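Local structure of cytosolic malate dehydrogenase (Trichomonas vaginalis, 4UUO) at residues A[271-276]-A[298-303]; A[180-185]-A[284-289]; A[189-194]-A[309-314]; A[120-125]-A[147-152]; A[280-285]-A[317-322]. The protein probably catalyses the NAD+-dependent interconversion of L-malate and oxaloacetate, as related malate dehydrogenases do. All blocks are in the same frame, centred on the assembly; numbering follows the deposited sequence.

Four of the five contacts build the C-terminal alpha/beta domain, and interaction 4 lies in the Rossmann-type NAD-binding domain. Interaction 2 is the hub: it contains H185, the predicted proton acceptor, and its centre is about 10 Å from that of interaction 3, 11 Å from interaction 1 and 12 Å from interaction 5. W182 connects three of them, meeting Y276 of interaction 1 and D192 of interaction 3. Interactions 2 and 5 share F284 and S285, while interactions 3 and 5 use successive parts of helix 306-329. Interaction 4, centred about 17 Å from interaction 5, touches it where A152 CB meets I283 CG2 at 4.1 Å.

Interaction 1. Residues A[271-276]-A[298-303]; sequences PDNEPY and VVEGLE
P271 opens the contact by laying its ring carbon CG obliquely against V298 CG2, 4.1 Å away. The type I turn from P271 to E274 then brings N273 round to E300, tip to tip, with amide and carboxylate planes only 6° apart. As modelled, N273 OD1 and E300 OE2 sit 3.4 Å from each other, and since both are acceptors they form no bond. P275 returns to V298, its CG 3.8 Å from the other methyl, CG1. Y276 carries the polar part: its OH donates to V299 O at 2.6 Å, tilted 29° from the carbonyl plane, and also touches L302 CB. One water accepts from Y276 N and donates to E300 O, resting above the centre of the Y276 ring. W182 meets this same ring edge-to-face. The phenol OH and the water thus supply partners to the V299 and E300 carbonyls, tying two irregular surface loops of the C-terminal domain together without strand pairing, while the N273 and E300 tips contribute no bond.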
# COMPACT_ATOMS: atom_id res chain seq x y z
N PRO A 271 -15.00 3.22 -30.15
CA PRO A 271 -15.72 4.39 -30.67
C PRO A 271 -16.41 4.09 -32.00
O PRO A 271 -16.05 3.12 -32.67
CB PRO A 271 -14.62 5.44 -30.85
CG PRO A 271 -13.54 5.03 -29.91
CD PRO A 271 -13.58 3.52 -29.90
N ASP A 272 -17.38 4.92 -32.37
CA ASP A 272 -18.08 4.76 -33.64
C ASP A 272 -17.12 4.91 -34.81
O ASP A 272 -17.33 4.33 -35.87
CB ASP A 272 -19.22 5.77 -33.74
CG ASP A 272 -20.12 5.74 -32.53
OD1 ASP A 272 -19.77 6.35 -31.50
OD2 ASP A 272 -21.18 5.08 -32.59
N ASN A 273 -16.07 5.69 -34.60
CA ASN A 273 -15.01 5.88 -35.59
C ASN A 273 -14.31 4.58 -35.97
O ASN A 273 -13.82 4.43 -37.09
CB ASN A 273 -13.99 6.90 -35.06
CG ASN A 273 -12.80 7.08 -35.98
OD1 ASN A 273 -11.76 6.44 -35.80
ND2 ASN A 273 -12.94 7.95 -36.98
N GLU A 274 -14.27 3.63 -35.04
CA GLU A 274 -13.60 2.34 -35.23
C GLU A 274 -12.17 2.51 -35.72
O GLU A 274 -11.86 2.13 -36.86
CB GLU A 274 -14.38 1.45 -36.21
CG GLU A 274 -15.68 0.90 -35.65
CD GLU A 274 -16.34 -0.11 -36.58
OE1 GLU A 274 -15.68 -0.54 -37.55
OE2 GLU A 274 -17.52 -0.47 -36.35
N PRO A 275 -11.29 3.07 -34.88
CA PRO A 275 -9.91 3.31 -35.31
C PRO A 275 -9.22 2.00 -35.68
O PRO A 275 -9.54 0.96 -35.11
CB PRO A 275 -9.26 3.96 -34.08
CG PRO A 275 -10.41 4.41 -33.21
CD PRO A 275 -11.50 3.43 -33.46
N TYR A 276 -8.30 2.07 -36.65
CA TYR A 276 -7.50 0.91 -37.06
C TYR A 276 -8.34 -0.29 -37.50
O TYR A 276 -7.86 -1.43 -37.48
CB TYR A 276 -6.55 0.50 -35.92
CG TYR A 276 -5.70 1.64 -35.41
CD1 TYR A 276 -4.56 2.03 -36.09
CD2 TYR A 276 -6.05 2.33 -34.26
CE1 TYR A 276 -3.78 3.08 -35.64
CE2 TYR A 276 -5.28 3.39 -33.79
CZ TYR A 276 -4.14 3.75 -34.49
OH TYR A 276 -3.36 4.80 -34.05
N VAL A 298 -8.69 8.31 -28.45
CA VAL A 298 -7.82 7.31 -29.07
C VAL A 298 -6.79 7.96 -29.98
O VAL A 298 -7.14 8.76 -30.85
CB VAL A 298 -8.64 6.28 -29.89
CG1 VAL A 298 -7.72 5.34 -30.67
CG2 VAL A 298 -9.59 5.49 -29.00
N VAL A 299 -5.52 7.62 -29.78
CA VAL A 299 -4.46 8.04 -30.70
C VAL A 299 -4.69 7.37 -32.06
O VAL A 299 -4.47 6.16 -32.20
CB VAL A 299 -3.06 7.70 -30.15
CG1 VAL A 299 -1.98 7.97 -31.19
CG2 VAL A 299 -2.78 8.47 -28.86
N GLU A 300 -5.13 8.14 -33.05
CA GLU A 300 -5.71 7.58 -34.28
C GLU A 300 -4.75 7.35 -35.45
O GLU A 300 -4.96 6.43 -36.24
CB GLU A 300 -6.86 8.46 -34.76
CG GLU A 300 -8.17 8.26 -34.03
CD GLU A 300 -9.30 9.06 -34.64
OE1 GLU A 300 -9.08 9.73 -35.67
OE2 GLU A 300 -10.42 9.02 -34.09
N GLY A 301 -3.73 8.19 -35.59
CA GLY A 301 -2.86 8.11 -36.76
C GLY A 301 -1.49 7.53 -36.49
O GLY A 301 -0.52 8.27 -36.36
N LEU A 302 -1.41 6.21 -36.41
CA LEU A 302 -0.14 5.54 -36.13
C LEU A 302 0.24 4.55 -37.23
O LEU A 302 -0.62 4.05 -37.95
CB LEU A 302 -0.20 4.81 -34.77
CG LEU A 302 -0.18 5.63 -33.48
CD1 LEU A 302 -0.32 4.73 -32.26
CD2 LEU A 302 1.09 6.44 -33.38
N GLU A 303 1.53 4.28 -37.35
CA GLU A 303 2.04 3.30 -38.30
C GLU A 303 2.19 1.93 -37.63
O GLU A 303 3.07 1.73 -36.79
CB GLU A 303 3.38 3.75 -38.89
CG GLU A 303 3.33 5.08 -39.63
CD GLU A 303 2.55 4.99 -40.93
OE1 GLU A 303 2.40 3.88 -41.47
OE2 GLU A 303 2.08 6.05 -41.41
O HOH W 1 -7.02 4.59 -37.26

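Interaction 2. Residues A[180-185]-A[284-289]; sequences CIWGNH and FSFPVT
Strands 176-182 and 283-290 of the C-terminal domain come together antiparallel just before H185, the predicted catalytic proton acceptor, through a single bridge between G183 and S285. G183 N donates to S285 O at 3.1 Å, and S285 N returns a bond to G183 O at 3.0 Å. S285 adds a third link: with OG anti to its own backbone N (chi1 -175°), the hydroxyl donates to I181 O at 2.7 Å from well above the carbonyl plane. The remaining contacts are carbon packing, two of them over aromatic faces. G183 CA sits over the centre of the F284 ring, a CH-pi contact at 3.5 Å to the centroid. P287 CD makes another over the six-membered ring of W182, 3.4 Å from its centroid, while P287 CB rests against C180 CB. F286 CD1 touches W182 CZ3. The indole NE1 donates to D192 OD2 on the adjacent strand 190-192. L312 and L319 of helix 306-329 cover F284, and strand 264-269 pairs with strand 283-290.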
# COMPACT_ATOMS: atom_id res chain seq x y z
N CYS A 180 2.19 1.21 -25.38
CA CYS A 180 0.77 0.93 -25.25
C CYS A 180 0.46 -0.56 -25.34
O CYS A 180 1.20 -1.33 -25.96
CB CYS A 180 -0.04 1.68 -26.31
SG CYS A 180 0.37 1.26 -28.03
N ILE A 181 -0.63 -0.94 -24.70
CA ILE A 181 -1.19 -2.27 -24.84
C ILE A 181 -2.45 -2.18 -25.72
O ILE A 181 -3.29 -1.30 -25.51
CB ILE A 181 -1.53 -2.89 -23.46
CG1 ILE A 181 -0.25 -3.18 -22.66
CG2 ILE A 181 -2.36 -4.16 -23.63
CD1 ILE A 181 0.61 -4.32 -23.22
N TRP A 182 -2.55 -3.07 -26.71
CA TRP A 182 -3.76 -3.18 -27.54
C TRP A 182 -4.62 -4.38 -27.16
O TRP A 182 -4.10 -5.43 -26.76
CB TRP A 182 -3.40 -3.31 -29.03
CG TRP A 182 -2.63 -2.18 -29.65
CD1 TRP A 182 -1.27 -2.01 -29.63
CD2 TRP A 182 -3.16 -1.10 -30.43
NE1 TRP A 182 -0.93 -0.88 -30.33
CE2 TRP A 182 -2.06 -0.30 -30.83
CE3 TRP A 182 -4.44 -0.72 -30.81
CZ2 TRP A 182 -2.22 0.85 -31.60
CZ3 TRP A 182 -4.60 0.43 -31.58
CH2 TRP A 182 -3.49 1.19 -31.97
N GLY A 183 -5.94 -4.24 -27.32
CA GLY A 183 -6.85 -5.37 -27.27
C GLY A 183 -7.32 -5.84 -25.90
O GLY A 183 -7.74 -5.04 -25.06
N ASN A 184 -7.26 -7.15 -25.69
CA ASN A 184 -7.69 -7.76 -24.44
C ASN A 184 -6.65 -7.55 -23.33
O ASN A 184 -5.47 -7.39 -23.61
CB ASN A 184 -7.95 -9.25 -24.64
CG ASN A 184 -8.81 -9.85 -23.54
OD1 ASN A 184 -9.64 -9.17 -22.94
ND2 ASN A 184 -8.62 -11.14 -23.27
N HIS A 185 -7.10 -7.55 -22.08
CA HIS A 185 -6.20 -7.24 -20.97
C HIS A 185 -5.19 -8.35 -20.74
O HIS A 185 -4.14 -8.13 -20.13
CB HIS A 185 -6.99 -6.97 -19.69
CG HIS A 185 -7.56 -8.20 -19.06
ND1 HIS A 185 -8.47 -9.01 -19.70
CD2 HIS A 185 -7.36 -8.75 -17.84
CE1 HIS A 185 -8.80 -10.02 -18.91
NE2 HIS A 185 -8.15 -9.88 -17.77
N PHE A 284 -12.07 -2.62 -26.10
CA PHE A 284 -10.76 -2.79 -26.73
C PHE A 284 -9.74 -1.80 -26.18
O PHE A 284 -10.05 -0.63 -25.99
CB PHE A 284 -10.90 -2.63 -28.25
CG PHE A 284 -9.78 -3.24 -29.05
CD1 PHE A 284 -8.62 -2.52 -29.32
CD2 PHE A 284 -9.89 -4.53 -29.55
CE1 PHE A 284 -7.60 -3.09 -30.06
CE2 PHE A 284 -8.87 -5.11 -30.28
CZ PHE A 284 -7.73 -4.38 -30.54
N SER A 285 -8.52 -2.27 -25.93
CA SER A 285 -7.48 -1.41 -25.39
C SER A 285 -6.78 -0.63 -26.51
O SER A 285 -6.35 -1.21 -27.50
CB SER A 285 -6.45 -2.22 -24.60
OG SER A 285 -5.49 -1.39 -23.98
N PHE A 286 -6.69 0.69 -26.33
CA PHE A 286 -6.05 1.58 -27.30
C PHE A 286 -4.96 2.43 -26.67
O PHE A 286 -4.98 2.67 -25.46
CB PHE A 286 -7.09 2.50 -27.94
CG PHE A 286 -8.08 1.80 -28.82
CD1 PHE A 286 -7.82 1.62 -30.17
CD2 PHE A 286 -9.28 1.34 -28.31
CE1 PHE A 286 -8.73 0.98 -30.99
CE2 PHE A 286 -10.20 0.70 -29.12
CZ PHE A 286 -9.93 0.52 -30.46
N PRO A 287 -4.01 2.90 -27.49
CA PRO A 287 -3.18 4.02 -27.06
C PRO A 287 -4.04 5.28 -27.04
O PRO A 287 -4.56 5.69 -28.08
CB PRO A 287 -2.09 4.10 -28.14
CG PRO A 287 -2.71 3.49 -29.34
CD PRO A 287 -3.65 2.43 -28.84
N VAL A 288 -4.22 5.85 -25.85
CA VAL A 288 -5.11 7.00 -25.73
C VAL A 288 -4.45 8.17 -25.02
O VAL A 288 -3.63 8.00 -24.11
CB VAL A 288 -6.41 6.63 -24.96
CG1 VAL A 288 -7.12 5.45 -25.63
CG2 VAL A 288 -6.11 6.31 -23.51
N THR A 289 -4.81 9.37 -25.47
CA THR A 289 -4.53 10.59 -24.73
C THR A 289 -5.79 10.88 -23.90
O THR A 289 -6.86 10.35 -24.19
CB THR A 289 -4.18 11.77 -25.67
OG1 THR A 289 -3.81 12.92 -24.90
CG2 THR A 289 -5.36 12.12 -26.57

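Interaction 3. Residues A[189-194]-A[309-314]; sequences QVPDTT and KGRLEA
V190 faces R311 where the short strand 190-192 runs nearly antiparallel to helix 309-314, their axes 9.2 Å apart at closest approach and their directions 154° apart. Both V190 methyls press on the root of the arginine: CG2 lies 3.6 Å from R311 CB, and CG1 lies 3.7 Å from that same carbon. CG2 also meets the helix backbone, 3.5 Å from R311 O. Beyond CB the arginine bends at chi2 (-59°), which turns CD out of the extended path, and the guanidinium ends beside the start of the strand. There R311 NH1 is 3.6 Å from Q189 O, which lies at the edge of the guanidinium and in its plane. P191 CD stands obliquely to that group. The contact is therefore mostly apolar packing inside the C-terminal alpha/beta domain, the edge strand 190-192 lying against helix 306-329, with the charge placed near a carbonyl. Further along, D192 OD1 accepts from T194 N, an Asx turn, and also from T194 OG1, whose bond uses the syn lone pair. D192 OD2 accepts a hydrogen bond from H195 NE2. On its paired edge the strand hydrogen-bonds to strand 176-182, through V190 with W182 and D192 with C180. L312 of the helix rests on W182, and P191 touches both M161 of helix 155-169 and I224 of helix 213-235.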
# COMPACT_ATOMS: atom_id res chain seq x y z
N GLN A 189 -2.99 -9.59 -25.31
CA GLN A 189 -2.64 -8.17 -25.26
C GLN A 189 -1.40 -7.91 -26.12
O GLN A 189 -0.49 -8.74 -26.18
CB GLN A 189 -2.41 -7.69 -23.82
CG GLN A 189 -1.08 -8.07 -23.19
CD GLN A 189 -1.20 -9.28 -22.29
OE1 GLN A 189 -1.84 -10.27 -22.65
NE2 GLN A 189 -0.60 -9.20 -21.11
N VAL A 190 -1.39 -6.77 -26.80
CA VAL A 190 -0.32 -6.45 -27.73
C VAL A 190 0.65 -5.43 -27.14
O VAL A 190 0.33 -4.24 -27.08
CB VAL A 190 -0.88 -5.92 -29.07
CG1 VAL A 190 0.24 -5.75 -30.09
CG2 VAL A 190 -1.96 -6.84 -29.61
N PRO A 191 1.83 -5.89 -26.68
CA PRO A 191 2.87 -4.95 -26.23
C PRO A 191 3.48 -4.23 -27.41
O PRO A 191 4.35 -4.78 -28.08
CB PRO A 191 3.89 -5.87 -25.53
CG PRO A 191 3.19 -7.18 -25.32
CD PRO A 191 2.23 -7.29 -26.47
N ASP A 192 3.03 -3.00 -27.66
CA ASP A 192 3.47 -2.25 -28.83
C ASP A 192 4.59 -1.28 -28.48
O ASP A 192 4.39 -0.31 -27.74
CB ASP A 192 2.28 -1.51 -29.45
CG ASP A 192 2.63 -0.82 -30.76
OD1 ASP A 192 3.74 -1.05 -31.29
OD2 ASP A 192 1.78 -0.06 -31.27
N THR A 193 5.78 -1.54 -29.02
CA THR A 193 6.96 -0.74 -28.72
C THR A 193 7.53 -0.08 -29.96
O THR A 193 8.72 0.19 -30.02
CB THR A 193 8.07 -1.61 -28.10
OG1 THR A 193 8.10 -2.89 -28.75
CG2 THR A 193 7.84 -1.80 -26.62
N THR A 194 6.67 0.19 -30.94
CA THR A 194 7.14 0.74 -32.21
C THR A 194 6.97 2.26 -32.28
O THR A 194 7.39 2.90 -33.23
CB THR A 194 6.41 0.10 -33.39
OG1 THR A 194 5.02 0.44 -33.34
CG2 THR A 194 6.55 -1.41 -33.31
N LYS A 309 -0.44 -5.39 -36.47
CA LYS A 309 -1.72 -5.64 -37.11
C LYS A 309 -2.19 -7.09 -36.94
O LYS A 309 -3.36 -7.33 -36.62
CB LYS A 309 -1.64 -5.28 -38.60
CG LYS A 309 -1.51 -3.79 -38.88
CD LYS A 309 -1.28 -3.51 -40.37
CE LYS A 309 -1.25 -2.01 -40.65
NZ LYS A 309 -0.87 -1.67 -42.06
N GLY A 310 -1.29 -8.04 -37.13
CA GLY A 310 -1.63 -9.45 -36.98
C GLY A 310 -1.98 -9.79 -35.55
O GLY A 310 -2.78 -10.69 -35.29
N ARG A 311 -1.38 -9.05 -34.62
CA ARG A 311 -1.65 -9.20 -33.19
C ARG A 311 -3.00 -8.59 -32.80
O ARG A 311 -3.60 -8.99 -31.81
CB ARG A 311 -0.52 -8.57 -32.36
CG ARG A 311 0.77 -9.37 -32.31
CD ARG A 311 0.54 -10.76 -31.71
NE ARG A 311 1.71 -11.27 -31.02
CZ ARG A 311 1.93 -11.14 -29.71
NH1 ARG A 311 1.05 -10.50 -28.94
NH2 ARG A 311 3.03 -11.64 -29.16
N LEU A 312 -3.45 -7.62 -33.58
CA LEU A 312 -4.73 -6.97 -33.36
C LEU A 312 -5.89 -7.85 -33.79
O LEU A 312 -6.95 -7.85 -33.17
CB LEU A 312 -4.80 -5.65 -34.13
CG LEU A 312 -3.99 -4.49 -33.57
CD1 LEU A 312 -4.00 -3.34 -34.56
CD2 LEU A 312 -4.57 -4.06 -32.24
N GLU A 313 -5.68 -8.60 -34.87
CA GLU A 313 -6.69 -9.53 -35.34
C GLU A 313 -6.82 -10.66 -34.34
O GLU A 313 -7.91 -11.16 -34.10
CB GLU A 313 -6.33 -10.07 -36.72
CG GLU A 313 -6.32 -9.01 -37.79
CD GLU A 313 -5.92 -9.55 -39.15
OE1 GLU A 313 -5.12 -10.50 -39.19
OE2 GLU A 313 -6.42 -9.02 -40.16
N ALA A 314 -5.70 -11.05 -33.76
CA ALA A 314 -5.68 -12.13 -32.78
C ALA A 314 -6.43 -11.76 -31.50
O ALA A 314 -7.10 -12.60 -30.89
CB ALA A 314 -4.25 -12.53 -32.46

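Interaction 4. Residues A[120-125]-A[147-152]; sequences PTVKVL and NKNWCA
V124 and W150 lie side by side on one face of the parallel sheet, pointing the same way, with V124 CB 3.6 Å from W150 CE3. V124 CG2 stands over the face of the indole, 4.2 Å from the six-membered centroid and offset toward the rim, in a CH-pi contact. On the opposite face L125 CD1 meets C151 SG at 3.8 Å. The N149 side chain, with CG anti to its carbonyl carbon (chi1 -54°), is turned back to the loop before strand 123-126. Its ND2 donates to V122 O at 3.0 Å, on a lone pair and in the amide plane, and to P120 O at 2.9 Å from above that carbonyl's plane. The backbone adds a bond from V124 N to N149 O and a weak bond from C151 N to V124 O. These strands close the beta-alpha-beta unit around helix 131-139 at the edge of the Rossmann-type sheet. One asparagine amide, spending its ND2 on two carbonyls, extends the polar linkage beyond the short run of strand bonding.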
# COMPACT_ATOMS: atom_id res chain seq x y z
N PRO A 120 -24.63 9.65 -13.02
CA PRO A 120 -24.64 9.42 -14.47
C PRO A 120 -23.27 9.69 -15.09
O PRO A 120 -22.99 9.29 -16.22
CB PRO A 120 -25.67 10.44 -14.98
CG PRO A 120 -26.50 10.79 -13.78
CD PRO A 120 -25.54 10.73 -12.63
N THR A 121 -22.43 10.36 -14.31
CA THR A 121 -21.15 10.85 -14.78
C THR A 121 -20.00 10.02 -14.21
O THR A 121 -18.83 10.41 -14.27
CB THR A 121 -21.00 12.34 -14.40
OG1 THR A 121 -19.81 12.88 -14.99
CG2 THR A 121 -20.95 12.49 -12.89
N VAL A 122 -20.35 8.86 -13.66
CA VAL A 122 -19.41 7.97 -12.99
C VAL A 122 -18.36 7.40 -13.96
O VAL A 122 -18.62 7.27 -15.16
CB VAL A 122 -20.16 6.79 -12.29
CG1 VAL A 122 -20.80 5.86 -13.32
CG2 VAL A 122 -19.23 6.01 -11.35
N LYS A 123 -17.18 7.09 -13.44
CA LYS A 123 -16.15 6.43 -14.23
C LYS A 123 -15.84 5.04 -13.67
O LYS A 123 -15.42 4.89 -12.52
CB LYS A 123 -14.88 7.28 -14.29
CG LYS A 123 -14.95 8.33 -15.40
CD LYS A 123 -13.77 9.29 -15.41
CE LYS A 123 -13.93 10.27 -16.57
NZ LYS A 123 -12.82 11.26 -16.68
N VAL A 124 -16.08 4.02 -14.49
CA VAL A 124 -15.97 2.64 -14.06
C VAL A 124 -14.72 1.97 -14.63
O VAL A 124 -14.58 1.84 -15.85
CB VAL A 124 -17.20 1.82 -14.50
CG1 VAL A 124 -17.21 0.48 -13.80
CG2 VAL A 124 -18.49 2.60 -14.21
N LEU A 125 -13.82 1.55 -13.74
CA LEU A 125 -12.66 0.78 -14.15
C LEU A 125 -12.78 -0.68 -13.70
O LEU A 125 -12.73 -0.98 -12.52
CB LEU A 125 -11.37 1.38 -13.59
CG LEU A 125 -10.11 0.60 -13.95
CD1 LEU A 125 -9.88 0.57 -15.45
CD2 LEU A 125 -8.89 1.15 -13.23
N ASN A 147 -20.90 5.23 -23.12
CA ASN A 147 -19.73 4.36 -23.07
C ASN A 147 -18.47 5.10 -22.62
O ASN A 147 -17.39 4.51 -22.52
CB ASN A 147 -19.50 3.66 -24.42
CG ASN A 147 -19.30 4.62 -25.56
OD1 ASN A 147 -19.18 5.83 -25.37
ND2 ASN A 147 -19.24 4.08 -26.78
N LYS A 148 -18.62 6.38 -22.31
CA LYS A 148 -17.53 7.16 -21.73
C LYS A 148 -17.37 6.83 -20.25
O LYS A 148 -16.37 7.19 -19.62
CB LYS A 148 -17.79 8.66 -21.90
CG LYS A 148 -19.07 9.13 -21.23
CD LYS A 148 -19.22 10.64 -21.32
CE LYS A 148 -20.50 11.11 -20.64
NZ LYS A 148 -20.60 10.60 -19.24
N ASN A 149 -18.37 6.14 -19.71
CA ASN A 149 -18.39 5.75 -18.30
C ASN A 149 -17.50 4.55 -18.03
O ASN A 149 -17.16 4.27 -16.89
CB ASN A 149 -19.82 5.45 -17.84
CG ASN A 149 -20.78 6.60 -18.13
OD1 ASN A 149 -21.49 6.60 -19.14
ND2 ASN A 149 -20.81 7.58 -17.23
N TRP A 150 -17.13 3.85 -19.09
CA TRP A 150 -16.54 2.52 -18.95
C TRP A 150 -15.09 2.42 -19.38
O TRP A 150 -14.65 3.10 -20.31
CB TRP A 150 -17.38 1.50 -19.74
CG TRP A 150 -18.84 1.51 -19.37
CD1 TRP A 150 -19.85 2.14 -20.04
CD2 TRP A 150 -19.44 0.87 -18.24
NE1 TRP A 150 -21.05 1.92 -19.39
CE2 TRP A 150 -20.82 1.15 -18.29
CE3 TRP A 150 -18.94 0.08 -17.19
CZ2 TRP A 150 -21.72 0.66 -17.33
CZ3 TRP A 150 -19.83 -0.39 -16.24
CH2 TRP A 150 -21.20 -0.10 -16.32
N CYS A 151 -14.35 1.57 -18.68
CA CYS A 151 -12.97 1.24 -19.01
C CYS A 151 -12.56 -0.05 -18.31
O CYS A 151 -12.90 -0.27 -17.16
CB CYS A 151 -12.03 2.38 -18.62
SG CYS A 151 -10.28 2.01 -18.90
N ALA A 152 -11.83 -0.90 -19.03
CA ALA A 152 -11.19 -2.06 -18.40
C ALA A 152 -9.70 -1.75 -18.28
O ALA A 152 -9.16 -0.98 -19.08
CB ALA A 152 -11.42 -3.33 -19.21

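Interaction 5. Residues A[280-285]-A[317-322]; sequences QGTIFS and KELIGE
L319 reaches F284 because its CG is anti to the carbonyl carbon (chi1 -74°) and the chain then runs on extended, with CD1 anti at chi2 173°. Its CD1 arrives 3.5 Å from F284 CD2, the two side chains crossing at about a right angle, with the methyl oblique to the ring. The same methyl lies 3.6 Å from I283 O, a carbonyl that also accepts a hydrogen bond from N132 ND2. In T282 the first torsion (62°) sets OG1 between the backbone N and the carbonyl carbon, and CG2 is the branch that meets the helix. That methyl touches L319 CB at 3.9 Å and I320 CG1 at 3.8 Å, so it sits against two consecutive helix residues. This is the start of strand 283-290 packed on the long C-terminal helix 306-329 of the lactate/malate dehydrogenase C-terminal domain, and the interface is held by carbon contacts between T282, F284, L319 and I320. A polar link lies beside it, where G281 O accepts a hydrogen bond from K323 NZ. The predicted catalytic H185 is close by, its side chain about 7 Å from that of L319. The I283 side chain packs on C135, L136 and Q139 of helix 131-139.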
# COMPACT_ATOMS: atom_id res chain seq x y z
N GLN A 280 -16.50 -2.17 -33.78
CA GLN A 280 -17.24 -1.76 -32.60
C GLN A 280 -17.93 -2.98 -31.98
O GLN A 280 -18.14 -3.98 -32.66
CB GLN A 280 -18.26 -0.68 -32.96
CG GLN A 280 -18.88 0.04 -31.76
CD GLN A 280 -19.84 1.15 -32.16
OE1 GLN A 280 -20.15 1.32 -33.34
NE2 GLN A 280 -20.31 1.91 -31.17
N GLY A 281 -18.25 -2.91 -30.70
CA GLY A 281 -18.95 -4.00 -30.05
C GLY A 281 -18.15 -4.79 -29.04
O GLY A 281 -18.64 -5.78 -28.49
N THR A 282 -16.90 -4.38 -28.82
CA THR A 282 -16.10 -4.95 -27.74
C THR A 282 -15.44 -3.84 -26.92
O THR A 282 -15.41 -2.68 -27.33
CB THR A 282 -14.99 -5.91 -28.25
OG1 THR A 282 -14.09 -5.19 -29.10
CG2 THR A 282 -15.59 -7.09 -29.02
N ILE A 283 -14.93 -4.21 -25.75
CA ILE A 283 -14.10 -3.31 -24.96
C ILE A 283 -12.64 -3.55 -25.33
O ILE A 283 -12.04 -4.56 -24.95
CB ILE A 283 -14.32 -3.51 -23.44
CG1 ILE A 283 -15.81 -3.48 -23.12
CG2 ILE A 283 -13.58 -2.46 -22.64
CD1 ILE A 283 -16.49 -2.20 -23.54
N PHE A 284 -12.07 -2.62 -26.10
CA PHE A 284 -10.76 -2.79 -26.73
C PHE A 284 -9.74 -1.80 -26.18
O PHE A 284 -10.05 -0.63 -25.99
CB PHE A 284 -10.90 -2.63 -28.25
CG PHE A 284 -9.78 -3.24 -29.05
CD1 PHE A 284 -8.62 -2.52 -29.32
CD2 PHE A 284 -9.89 -4.53 -29.55
CE1 PHE A 284 -7.60 -3.09 -30.06
CE2 PHE A 284 -8.87 -5.11 -30.28
CZ PHE A 284 -7.73 -4.38 -30.54
N SER A 285 -8.52 -2.27 -25.93
CA SER A 285 -7.48 -1.41 -25.39
C SER A 285 -6.78 -0.63 -26.51
O SER A 285 -6.35 -1.21 -27.50
CB SER A 285 -6.45 -2.22 -24.60
OG SER A 285 -5.49 -1.39 -23.98
N LYS A 317 -10.30 -11.01 -32.27
CA LYS A 317 -10.91 -12.32 -32.46
C LYS A 317 -11.25 -12.95 -31.11
O LYS A 317 -12.28 -13.62 -30.98
CB LYS A 317 -9.95 -13.23 -33.25
CG LYS A 317 -10.54 -14.55 -33.70
CD LYS A 317 -11.57 -14.36 -34.80
CE LYS A 317 -12.08 -15.71 -35.26
NZ LYS A 317 -12.51 -16.52 -34.08
N GLU A 318 -10.40 -12.73 -30.12
CA GLU A 318 -10.61 -13.28 -28.79
C GLU A 318 -11.72 -12.54 -28.06
O GLU A 318 -12.54 -13.15 -27.37
CB GLU A 318 -9.33 -13.23 -27.96
CG GLU A 318 -9.53 -13.69 -26.52
CD GLU A 318 -8.26 -13.67 -25.70
OE1 GLU A 318 -7.54 -14.69 -25.71
OE2 GLU A 318 -7.97 -12.65 -25.04
N LEU A 319 -11.74 -11.22 -28.20
CA LEU A 319 -12.75 -10.39 -27.57
C LEU A 319 -14.14 -10.71 -28.09
O LEU A 319 -15.07 -10.93 -27.32
CB LEU A 319 -12.43 -8.91 -27.78
CG LEU A 319 -11.27 -8.41 -26.93
CD1 LEU A 319 -10.89 -6.99 -27.31
CD2 LEU A 319 -11.65 -8.49 -25.47
N ILE A 320 -14.27 -10.73 -29.42
CA ILE A 320 -15.53 -11.05 -30.08
C ILE A 320 -15.97 -12.48 -29.76
O ILE A 320 -17.16 -12.76 -29.60
CB ILE A 320 -15.42 -10.88 -31.61
CG1 ILE A 320 -15.12 -9.42 -31.97
CG2 ILE A 320 -16.70 -11.32 -32.29
CD1 ILE A 320 -14.91 -9.19 -33.45
N GLY A 321 -15.01 -13.39 -29.66
CA GLY A 321 -15.31 -14.77 -29.37
C GLY A 321 -15.78 -14.95 -27.94
O GLY A 321 -16.70 -15.72 -27.67
N GLU A 322 -15.14 -14.22 -27.03
CA GLU A 322 -15.45 -14.29 -25.61
C GLU A 322 -16.81 -13.67 -25.31
O GLU A 322 -17.56 -14.17 -24.47
CB GLU A 322 -14.35 -13.59 -24.79
CG GLU A 322 -14.38 -13.89 -23.30
CD GLU A 322 -13.10 -13.47 -22.58
OE1 GLU A 322 -12.90 -12.26 -22.36
OE2 GLU A 322 -12.30 -14.36 -22.23